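Local coordinates for predicted metal-dependent phosphohydrolase (PDB 3KH1), which probably removes the phosphate from deoxyribonucleoside 5'-monophosphates in a metal-dependent reaction, as expected of its HD-domain family, at residues 57-62 and 134-139; 140-145 and 171-176; 20-25 and 78-83; 28-33 and 37-42. One frame throughout, in Å; residues are numbered along the deposited sequence.

Interaction 1 of 4, residues 57-62 and 134-139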
# COMPACT_ATOMS: atom_id res chain seq x y z
N GLU A 57 6.70 15.17 -9.30
CA GLU A 57 7.24 16.28 -10.09
C GLU A 57 8.40 15.85 -11.01
O GLU A 57 8.77 16.56 -11.95
CB GLU A 57 7.74 17.41 -9.19
CG GLU A 57 9.06 17.11 -8.46
CD GLU A 57 9.29 18.08 -7.32
OE1 GLU A 57 8.66 17.83 -6.26
OE2 GLU A 57 10.00 19.10 -7.49
N TYR A 58 8.98 14.68 -10.70
CA TYR A 58 10.11 14.14 -11.47
C TYR A 58 9.65 13.28 -12.69
O TYR A 58 10.52 12.86 -13.46
CB TYR A 58 11.09 13.38 -10.55
CG TYR A 58 11.55 14.26 -9.39
CD1 TYR A 58 12.36 15.39 -9.61
CD2 TYR A 58 11.11 14.04 -8.10
CE1 TYR A 58 12.73 16.24 -8.58
CE2 TYR A 58 11.46 14.90 -7.06
CZ TYR A 58 12.28 15.98 -7.30
OH TYR A 58 12.65 16.85 -6.34
N ALA A 59 8.33 13.07 -12.84
CA ALA A 59 7.66 12.27 -13.95
C ALA A 59 7.46 13.09 -15.20
O ALA A 59 7.29 14.32 -15.11
CB ALA A 59 6.28 11.66 -13.49
N ASP A 60 7.49 12.41 -16.34
CA ASP A 60 7.21 13.08 -17.60
C ASP A 60 5.78 13.61 -17.56
O ASP A 60 4.93 13.06 -16.86
CB ASP A 60 7.38 12.15 -18.80
CG ASP A 60 8.83 11.82 -19.08
OD1 ASP A 60 9.72 12.48 -18.49
OD2 ASP A 60 9.08 10.91 -19.91
N GLU A 61 5.53 14.71 -18.30
CA GLU A 61 4.20 15.36 -18.34
C GLU A 61 3.05 14.39 -18.65
O GLU A 61 1.92 14.55 -18.11
CB GLU A 61 4.21 16.55 -19.34
N ALA A 62 3.32 13.40 -19.50
CA ALA A 62 2.29 12.49 -19.97
C ALA A 62 1.89 11.49 -18.87
O ALA A 62 0.84 10.82 -19.02
CB ALA A 62 2.74 11.72 -21.30
N ALA A 134 4.13 3.12 -17.06
CA ALA A 134 4.88 1.95 -16.66
C ALA A 134 6.35 2.28 -16.41
O ALA A 134 6.94 1.71 -15.50
CB ALA A 134 4.72 0.81 -17.70
N ARG A 135 6.94 3.17 -17.21
CA ARG A 135 8.31 3.55 -17.01
C ARG A 135 8.52 4.29 -15.69
O ARG A 135 9.50 4.05 -14.98
CB ARG A 135 8.89 4.38 -18.16
CG ARG A 135 9.17 3.54 -19.40
CD ARG A 135 9.83 4.32 -20.50
NE ARG A 135 8.83 4.87 -21.37
CZ ARG A 135 8.45 6.13 -21.42
NH1 ARG A 135 8.96 7.07 -20.61
NH2 ARG A 135 7.50 6.46 -22.30
N PHE A 136 7.59 5.17 -15.34
CA PHE A 136 7.72 5.90 -14.07
C PHE A 136 7.49 4.93 -12.89
O PHE A 136 8.23 4.93 -11.95
CB PHE A 136 6.81 7.11 -14.03
CG PHE A 136 7.10 8.03 -12.89
CD1 PHE A 136 8.31 8.70 -12.81
CD2 PHE A 136 6.15 8.24 -11.88
CE1 PHE A 136 8.56 9.51 -11.74
CE2 PHE A 136 6.41 9.08 -10.79
CZ PHE A 136 7.60 9.71 -10.74
N ALA A 137 6.48 4.07 -13.02
CA ALA A 137 6.23 3.04 -12.00
C ALA A 137 7.47 2.16 -11.78
O ALA A 137 7.91 1.92 -10.64
CB ALA A 137 5.04 2.16 -12.43
N ASP A 138 8.05 1.67 -12.88
CA ASP A 138 9.20 0.78 -12.80
C ASP A 138 10.42 1.51 -12.20
O ASP A 138 11.17 0.93 -11.41
CB ASP A 138 9.54 0.23 -14.19
CG ASP A 138 10.60 -0.86 -14.14
OD1 ASP A 138 10.32 -1.93 -13.56
OD2 ASP A 138 11.68 -0.64 -14.75
N ALA A 139 10.60 2.78 -12.56
CA ALA A 139 11.73 3.55 -12.02
C ALA A 139 11.63 3.67 -10.50
O ALA A 139 12.62 3.49 -9.78
CB ALA A 139 11.71 4.93 -12.69

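Interaction 2 of 4, residues 140-145 and 171-176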
# COMPACT_ATOMS: atom_id res chain seq x y z
N LEU A 140 10.43 3.91 -9.99
CA LEU A 140 10.25 4.05 -8.56
C LEU A 140 10.47 2.73 -7.87
O LEU A 140 11.10 2.63 -6.81
CB LEU A 140 8.86 4.53 -8.24
CG LEU A 140 8.53 5.92 -8.75
CD1 LEU A 140 7.01 6.14 -8.67
CD2 LEU A 140 9.28 6.95 -7.92
N ASP A 141 9.98 1.67 -8.46
CA ASP A 141 10.14 0.33 -7.93
C ASP A 141 11.60 -0.12 -7.88
O ASP A 141 12.00 -0.85 -6.97
CB ASP A 141 9.35 -0.68 -8.73
CG ASP A 141 9.31 -2.00 -8.06
OD1 ASP A 141 8.73 -2.06 -6.95
OD2 ASP A 141 9.81 -2.95 -8.65
N ARG A 142 12.39 0.34 -8.85
CA ARG A 142 13.81 -0.00 -8.88
C ARG A 142 14.63 0.90 -7.97
O ARG A 142 15.70 0.52 -7.48
CB ARG A 142 14.33 0.10 -10.32
CG ARG A 142 13.76 -0.95 -11.26
CD ARG A 142 14.62 -2.15 -11.35
NE ARG A 142 15.02 -2.80 -10.10
CZ ARG A 142 14.32 -3.71 -9.41
NH1 ARG A 142 13.14 -4.18 -9.86
NH2 ARG A 142 14.83 -4.24 -8.30
N LEU A 143 14.16 2.13 -7.72
CA LEU A 143 14.90 3.06 -6.84
C LEU A 143 14.83 2.63 -5.40
O LEU A 143 15.81 2.71 -4.65
CB LEU A 143 14.27 4.43 -6.99
CG LEU A 143 14.81 5.55 -6.09
CD1 LEU A 143 16.33 5.78 -6.29
CD2 LEU A 143 14.06 6.88 -6.30
N GLN A 144 13.64 2.23 -4.97
CA GLN A 144 13.43 1.97 -3.56
C GLN A 144 14.40 0.93 -2.94
O GLN A 144 14.92 1.16 -1.83
CB GLN A 144 11.96 1.68 -3.26
CG GLN A 144 11.58 1.47 -1.78
CD GLN A 144 11.56 0.03 -1.37
OE1 GLN A 144 12.04 -0.88 -2.07
NE2 GLN A 144 10.89 -0.22 -0.21
N PRO A 145 14.67 -0.20 -3.62
CA PRO A 145 15.60 -1.14 -3.02
C PRO A 145 17.01 -0.58 -2.88
O PRO A 145 17.77 -1.02 -2.02
CB PRO A 145 15.55 -2.38 -3.93
CG PRO A 145 14.33 -2.18 -4.69
CD PRO A 145 13.96 -0.77 -4.77
N LEU A 171 20.15 0.39 -13.39
CA LEU A 171 20.03 1.84 -13.28
C LEU A 171 19.34 2.50 -14.51
O LEU A 171 18.59 3.48 -14.34
CB LEU A 171 21.38 2.51 -13.00
CG LEU A 171 21.90 2.30 -11.56
CD1 LEU A 171 23.32 2.70 -11.41
CD2 LEU A 171 21.07 3.08 -10.54
N PRO A 172 19.54 1.97 -15.74
CA PRO A 172 18.84 2.61 -16.86
C PRO A 172 17.31 2.54 -16.76
O PRO A 172 16.62 3.38 -17.36
CB PRO A 172 19.35 1.83 -18.07
CG PRO A 172 20.72 1.34 -17.61
CD PRO A 172 20.53 0.98 -16.19
N ARG A 173 16.79 1.60 -16.00
CA ARG A 173 15.35 1.55 -15.79
C ARG A 173 14.85 2.72 -14.96
O ARG A 173 13.72 3.17 -15.13
CB ARG A 173 14.93 0.21 -15.19
CG ARG A 173 15.01 -0.93 -16.18
CD ARG A 173 14.99 -2.31 -15.58
NE ARG A 173 13.74 -2.61 -14.93
CZ ARG A 173 13.41 -3.81 -14.49
NH1 ARG A 173 14.25 -4.84 -14.63
NH2 ARG A 173 12.24 -3.99 -13.87
N ILE A 174 15.66 3.20 -14.03
CA ILE A 174 15.33 4.41 -13.28
C ILE A 174 15.42 5.62 -14.21
O ILE A 174 14.50 6.46 -14.27
CB ILE A 174 16.19 4.53 -12.02
CG1 ILE A 174 16.07 3.25 -11.15
CG2 ILE A 174 15.78 5.77 -11.23
CD1 ILE A 174 17.01 3.24 -9.94
N GLU A 175 16.51 5.71 -14.94
CA GLU A 175 16.72 6.81 -15.89
C GLU A 175 15.58 6.90 -16.88
O GLU A 175 15.19 8.00 -17.24
CB GLU A 175 18.04 6.59 -16.64
CG GLU A 175 18.47 7.73 -17.49
CD GLU A 175 19.14 8.87 -16.73
OE1 GLU A 175 19.25 8.81 -15.48
OE2 GLU A 175 19.54 9.87 -17.40
N ALA A 176 15.06 5.76 -17.31
CA ALA A 176 13.99 5.74 -18.29
C ALA A 176 12.71 6.40 -17.78
O ALA A 176 11.91 6.90 -18.60
CB ALA A 176 13.73 4.29 -18.77

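Interaction 3 of 4, residues 20-25 and 78-83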
# COMPACT_ATOMS: atom_id res chain seq x y z
N ILE A 20 -6.59 -10.78 -1.44
CA ILE A 20 -5.30 -10.11 -1.58
C ILE A 20 -4.66 -9.78 -0.25
O ILE A 20 -3.51 -9.34 -0.25
CB ILE A 20 -5.37 -8.90 -2.56
CG1 ILE A 20 -6.22 -7.76 -2.03
CG2 ILE A 20 -5.80 -9.34 -3.97
CD1 ILE A 20 -6.20 -6.46 -2.91
N ASP A 21 -5.34 -9.99 0.90
CA ASP A 21 -4.63 -10.04 2.17
C ASP A 21 -3.36 -10.86 2.08
O ASP A 21 -2.36 -10.59 2.79
CB ASP A 21 -5.51 -10.59 3.32
CG ASP A 21 -4.93 -10.30 4.74
OD1 ASP A 21 -5.04 -9.13 5.16
OD2 ASP A 21 -4.47 -11.24 5.47
N LYS A 22 -3.42 -11.93 1.27
CA LYS A 22 -2.32 -12.87 1.18
C LYS A 22 -1.03 -12.26 0.65
O LYS A 22 0.05 -12.82 0.85
CB LYS A 22 -2.73 -14.04 0.32
CG LYS A 22 -3.85 -14.88 0.93
CD LYS A 22 -4.25 -16.02 -0.05
CE LYS A 22 -5.38 -16.89 0.45
NZ LYS A 22 -5.71 -17.95 -0.60
N LEU A 23 -1.10 -11.10 0.00
CA LEU A 23 0.14 -10.47 -0.50
C LEU A 23 1.07 -10.12 0.65
O LEU A 23 2.29 -10.02 0.50
CB LEU A 23 -0.20 -9.25 -1.35
CG LEU A 23 1.00 -8.62 -2.07
CD1 LEU A 23 1.57 -9.64 -3.07
CD2 LEU A 23 0.58 -7.34 -2.72
N LYS A 24 0.49 -9.90 1.82
CA LYS A 24 1.22 -9.52 3.02
C LYS A 24 2.19 -10.60 3.49
O LYS A 24 3.13 -10.26 4.21
CB LYS A 24 0.22 -9.18 4.14
CG LYS A 24 -0.65 -7.94 3.80
CD LYS A 24 -1.84 -7.78 4.72
CE LYS A 24 -2.80 -6.71 4.22
NZ LYS A 24 -4.05 -6.63 5.06
N THR A 25 2.01 -11.83 3.03
CA THR A 25 2.79 -12.97 3.43
C THR A 25 3.94 -13.28 2.46
O THR A 25 4.70 -14.20 2.71
CB THR A 25 1.88 -14.29 3.56
OG1 THR A 25 1.47 -14.70 2.27
CG2 THR A 25 0.69 -14.06 4.36
N VAL A 78 0.17 -10.88 -8.49
CA VAL A 78 0.49 -12.21 -8.98
C VAL A 78 1.42 -13.02 -8.08
O VAL A 78 1.39 -14.28 -8.10
CB VAL A 78 1.09 -12.19 -10.42
CG1 VAL A 78 -0.01 -11.75 -11.43
CG2 VAL A 78 2.39 -11.34 -10.50
N GLU A 79 2.25 -12.34 -7.28
CA GLU A 79 3.17 -13.04 -6.39
C GLU A 79 2.49 -13.84 -5.28
O GLU A 79 3.12 -14.70 -4.66
CB GLU A 79 4.26 -12.09 -5.84
CG GLU A 79 5.06 -11.41 -7.00
CD GLU A 79 6.42 -10.88 -6.61
OE1 GLU A 79 6.71 -10.72 -5.43
OE2 GLU A 79 7.22 -10.65 -7.57
N ILE A 80 1.22 -13.56 -4.98
CA ILE A 80 0.45 -14.40 -4.05
C ILE A 80 0.60 -15.86 -4.41
O ILE A 80 0.74 -16.69 -3.51
CB ILE A 80 -1.03 -13.97 -3.97
CG1 ILE A 80 -1.17 -12.62 -3.27
CG2 ILE A 80 -1.90 -15.04 -3.31
CD1 ILE A 80 -2.48 -11.94 -3.51
N ASP A 81 0.48 -16.18 -5.70
CA ASP A 81 0.64 -17.54 -6.17
C ASP A 81 2.05 -17.82 -6.69
O ASP A 81 2.55 -18.95 -6.57
CB ASP A 81 -0.36 -17.87 -7.30
CG ASP A 81 -1.82 -17.94 -6.86
OD1 ASP A 81 -2.14 -17.82 -5.64
OD2 ASP A 81 -2.64 -18.20 -7.81
N ALA A 82 2.68 -16.84 -7.35
CA ALA A 82 3.97 -17.08 -8.02
C ALA A 82 5.19 -16.93 -7.11
O ALA A 82 6.27 -17.39 -7.48
CB ALA A 82 4.13 -16.20 -9.25
N GLY A 83 5.03 -16.29 -5.95
CA GLY A 83 6.14 -15.97 -5.06
C GLY A 83 6.99 -14.84 -5.60
O GLY A 83 6.75 -14.32 -6.68

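Interaction 4 of 4, residues 28-33 and 37-42. With ACT (acetate ion), chain D.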
# COMPACT_ATOMS: atom_id res chain seq x y z
N ARG A 28 10.23 -10.43 0.28
CA ARG A 28 11.29 -10.01 -0.61
C ARG A 28 12.65 -10.21 0.07
O ARG A 28 12.73 -10.51 1.26
CB ARG A 28 11.10 -8.52 -0.92
CG ARG A 28 9.85 -8.25 -1.70
CD ARG A 28 9.44 -6.80 -1.76
NE ARG A 28 10.53 -5.95 -2.15
CZ ARG A 28 11.00 -5.68 -3.34
NH1 ARG A 28 10.34 -6.06 -4.40
NH2 ARG A 28 12.09 -4.88 -3.45
N GLN A 29 13.73 -9.97 -0.67
CA GLN A 29 15.08 -9.96 -0.05
C GLN A 29 15.51 -8.59 0.48
O GLN A 29 16.43 -8.52 1.31
CB GLN A 29 16.13 -10.46 -1.05
CG GLN A 29 15.96 -11.90 -1.35
CD GLN A 29 16.09 -12.74 -0.09
OE1 GLN A 29 17.14 -12.73 0.57
NE2 GLN A 29 15.02 -13.48 0.26
N THR A 30 14.84 -7.53 0.07
CA THR A 30 15.03 -6.20 0.62
C THR A 30 14.75 -6.22 2.09
O THR A 30 13.77 -6.79 2.50
CB THR A 30 14.06 -5.21 -0.08
OG1 THR A 30 14.20 -5.30 -1.53
CG2 THR A 30 14.21 -3.80 0.46
N LEU A 31 15.62 -5.62 2.87
CA LEU A 31 15.39 -5.46 4.31
C LEU A 31 14.75 -4.12 4.59
O LEU A 31 14.97 -3.15 3.89
CB LEU A 31 16.69 -5.57 5.10
CG LEU A 31 17.52 -6.84 4.89
CD1 LEU A 31 18.80 -6.81 5.76
CD2 LEU A 31 16.70 -8.08 5.18
N LEU A 32 13.95 -4.08 5.65
CA LEU A 32 13.63 -2.78 6.23
C LEU A 32 14.93 -2.01 6.52
O LEU A 32 16.00 -2.57 6.72
CB LEU A 32 12.83 -2.95 7.52
CG LEU A 32 11.31 -3.12 7.37
CD1 LEU A 32 10.84 -4.01 6.28
CD2 LEU A 32 10.63 -3.29 8.72
N THR A 33 14.79 -0.68 6.58
CA THR A 33 15.96 0.21 6.72
C THR A 33 16.76 0.01 7.99
O THR A 33 17.96 0.35 8.02
CB THR A 33 15.56 1.69 6.54
OG1 THR A 33 14.59 2.01 7.54
CG2 THR A 33 15.05 1.99 5.15
N ARG A 37 14.08 -7.08 9.54
CA ARG A 37 13.41 -8.20 8.86
C ARG A 37 13.36 -7.85 7.37
O ARG A 37 13.53 -6.69 6.98
CB ARG A 37 11.99 -8.46 9.43
CG ARG A 37 11.10 -7.24 9.31
CD ARG A 37 9.70 -7.58 9.75
NE ARG A 37 8.76 -6.47 9.69
CZ ARG A 37 8.17 -6.04 8.60
NH1 ARG A 37 8.44 -6.57 7.41
NH2 ARG A 37 7.34 -5.02 8.69
N ARG A 38 13.03 -8.86 6.57
CA ARG A 38 12.70 -8.67 5.15
C ARG A 38 11.40 -7.89 5.02
O ARG A 38 10.45 -8.08 5.80
CB ARG A 38 12.55 -10.02 4.47
CG ARG A 38 13.86 -10.76 4.27
CD ARG A 38 13.61 -12.23 3.92
NE ARG A 38 12.99 -12.89 5.07
CZ ARG A 38 12.35 -14.05 5.05
NH1 ARG A 38 12.23 -14.74 3.92
NH2 ARG A 38 11.78 -14.53 6.14
N GLU A 39 11.33 -7.09 3.96
CA GLU A 39 10.12 -6.45 3.51
C GLU A 39 9.15 -7.40 2.85
O GLU A 39 9.59 -8.33 2.14
CB GLU A 39 10.54 -5.36 2.47
CG GLU A 39 9.52 -4.39 2.14
CD GLU A 39 9.98 -3.41 1.08
OE1 GLU A 39 10.57 -3.80 0.03
OE2 GLU A 39 9.62 -2.27 1.25
N ASN A 40 7.84 -7.24 3.08
CA ASN A 40 6.85 -7.99 2.37
C ASN A 40 6.32 -7.23 1.15
O ASN A 40 6.49 -6.02 1.00
CB ASN A 40 5.75 -8.55 3.30
CG ASN A 40 4.74 -7.51 3.73
OD1 ASN A 40 4.05 -6.88 2.89
ND2 ASN A 40 4.55 -7.37 5.05
N ASP A 41 5.64 -7.94 0.24
CA ASP A 41 5.20 -7.33 -1.00
C ASP A 41 4.15 -6.24 -0.77
O ASP A 41 4.10 -5.28 -1.54
CB ASP A 41 4.60 -8.37 -1.96
CG ASP A 41 5.61 -9.07 -2.80
OD1 ASP A 41 6.83 -8.84 -2.67
OD2 ASP A 41 5.13 -9.87 -3.64
N ALA A 42 3.25 -6.42 0.20
CA ALA A 42 2.19 -5.42 0.43
C ALA A 42 2.82 -4.13 0.93
O ALA A 42 2.50 -3.05 0.44
CB ALA A 42 1.14 -5.95 1.42
C ACT D . 12.94 -12.10 8.57
O ACT D . 11.82 -12.63 8.46
OXT ACT D . 13.42 -11.53 7.59
CH3 ACT D . 13.66 -12.13 9.88
O HOH W 1 8.23 -7.92 -4.85

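Interaction 1 of 4, residues 57-62 and 134-139
Arg135 faces Asp60 across the contact. Its CG stands anti to the carbonyl carbon, and the chain then bends at chi3, about the CG-CD bond, so that NH1 comes up opposite the carboxylate of Asp60. OD2 of Asp60 lies at the edge of the guanidinium, close to its plane, with the two flat groups turned 50° against each other. At 3.9 Å from Arg135 NH1 to Asp60 OD2 the salt bridge is long and, with Asp60 modelled in two conformations, doubtful; NE of Arg135 has its hydrogen bond with the backbone oxygen of Glu130.

Phe136 comes next and carries the contact. With CG anti to the backbone N (chi1 -169°), its ring reaches out to Ala59, whose CB sits 3.4 Å from the ring centroid and only 5° off the normal, a CH-pi contact over the middle of one face. CE1 and CZ of the Phe136 ring each lie 3.6 Å from Ala59 CB. Phe136 CE1 is also 4.0 Å from Tyr58 C, at an oblique approach. The phenol of Tyr58 leads away from the helix; its OH bonds to Gln13 of the second subunit. Ile65 of helix 65-74 touches both Ala59 and Phe136 and extends the apolar patch.

The loop between helices 41-54 and 65-74 is thus set against helix 132-151 of the HD domain. Across these two segments the contact is mainly Ala59 CB on the Phe136 ring, with no hydrogen bond, while Tyr58 O is tied separately to Ser178; the outlying charge pair is likely to contribute only weakly.

Interaction 2 of 4, residues 140-145 and 171-176
Arg142 lays its CD over one face of the Arg173 guanidinium, 3.6 Å above the plane and offset toward the rim. Bends at chi2 (-93°) and chi3 fold the Arg142 chain across its partner; the two guanidinium planes stand 65° apart. Acidic groups accompany both: Asp138 forms a salt bridge with Arg173 NH2, while Asp141 OD2 lies 3.8 Å from Arg142 NH1, a long, purely electrostatic pairing.

Beside the arginines, Ile174 supplies the apolar half. Its CG1 meets Arg142 CB at 3.7 Å, and CD1 goes on to the backbone of Leu143, 3.8 Å from CA. Ala185 of helix 179-195 touches both Ile174 and Leu143. The short segments of helices 132-151 and 164-177 cross at -130°, their axes 8.6 Å apart.

Asp141 is hydrogen-bonded to His44 and touches His75, consistent with the histidine and aspartate cluster that names HD domains. With Arg173 replaced by an alanine, Asp138 would probably lose this charge partner and CD of Arg142 its cover. Laying an aliphatic carbon over a guanidinium brings two like charges close, Arg142 NH1 and Arg173 NH2 being 4.1 Å apart, which is probably tolerated because Asp138 engages Arg173.

Interaction 3 of 4, residues 20-25 and 78-83
Ile80 points at the 3-10 turn 21-25 and crosses the side chains of both Lys22 and Leu23 at about a right angle, one on each of its branches. Its CG1 is anti to the carbonyl carbon (chi1 -70°), which lays this branch on the backbone of Leu23, 3.6 Å from the N atom and 4.0 Å from CB. CD1 continues to Ile20, where it rests 3.9 Å from CA. The other branch, CG2, is taken up by Lys22, meeting its CB at 3.9 Å. From there the lysine chain runs extended past Ile80 CG2, Lys22 CD still 4.1 Å from it, before NZ leads away to a salt bridge with Glu19.

The turn that receives Ile80 is braced from within. Lys22 O accepts from both the N and the OG1 of Thr25, the hydroxyl bond being 2.8 Å long and in the carbonyl plane. Lys24 NZ reaches back to Asp21 OD1 at 2.7 Å, and it also forms a salt bridge with Glu39 of the second subunit, so the far side of the turn belongs to the dimer interface.

Helix 79-82 follows shortly after Asp76, probably part of the HD signature, and is seated against the link from helix 8-19 to strand 27-28. The contact across the segments is van der Waals, with no hydrogen bond, while Asp21 and Lys24 engage each other and the neighbouring subunit.

Interaction 4 of 4, residues 28-33 and 37-42
Leu32 covers one face of the Arg37 guanidinium, CD2 lying 3.6 Å above its plane and over the centre. Arg37 NH1 turns to the backbone O of Arg38 and to Glu43. Arg38 presents its edge to an acetate, probably from the crystallisation liquor: NE and NH2 bond one oxygen each, and the backbone N of Arg38 shares OXT with NE, 2.9 Å from each. At the edge of the Arg28 guanidinium a water lies in plane, 2.8 Å from NH1, and passes on to Asp41 OD1. Glu39 OE1 approaches Arg28 3.1 Å from NE but 35° out of the guanidinium plane; OE1 also bonds His44, while Lys24 of the second subunit joins Gln144 at OE2.

The backbones form an antiparallel beta hairpin, with Leu31 and Arg38 a non-hydrogen-bonded pair. Thr30 O accepts from Glu39 N at 2.9 Å, Leu32 N gives to Arg37 O at 3.0 Å, and beyond the corner at Gln29 the N of Arg28 reaches Glu39 O at 2.9 Å. Glu39, its CG anti to the backbone N (chi1 -166°), runs alongside Arg28 and Thr30, whose side chain is about 3 Å from a bound calcium ion.

A leucine instead of Arg28 would probably deprive Glu39 of a charge partner and Asp41 of its water-mediated link. Arg28 O, buried under the aliphatic chain of Arg38, has no polar partner.

In the fold
Helix 132-151 contributes one segment to each of interactions 1 and 2, whose centres are 10 Å apart and which join through the salt bridge from Asp138 OD1 to Arg173 NH2 (2.8 Å). Further along the same helix, Gln144 NE2 reaches Glu39 OE2 at 2.8 Å, probably a hydrogen bond, and so ties interaction 2 to interaction 4. Interaction 4 is nested inside the loop closed by interaction 3, and Glu79 OE1 comes within 2.5 Å of Asp41 OD2 there. His44, His75, Asp76 and Asp141, probably the HD signature, lie among interactions 2, 3 and 4; the bound calcium is near Thr30 and about 6 Å from the Arg142 side chain. Interactions 1 and 3 lie 26 Å apart between centres.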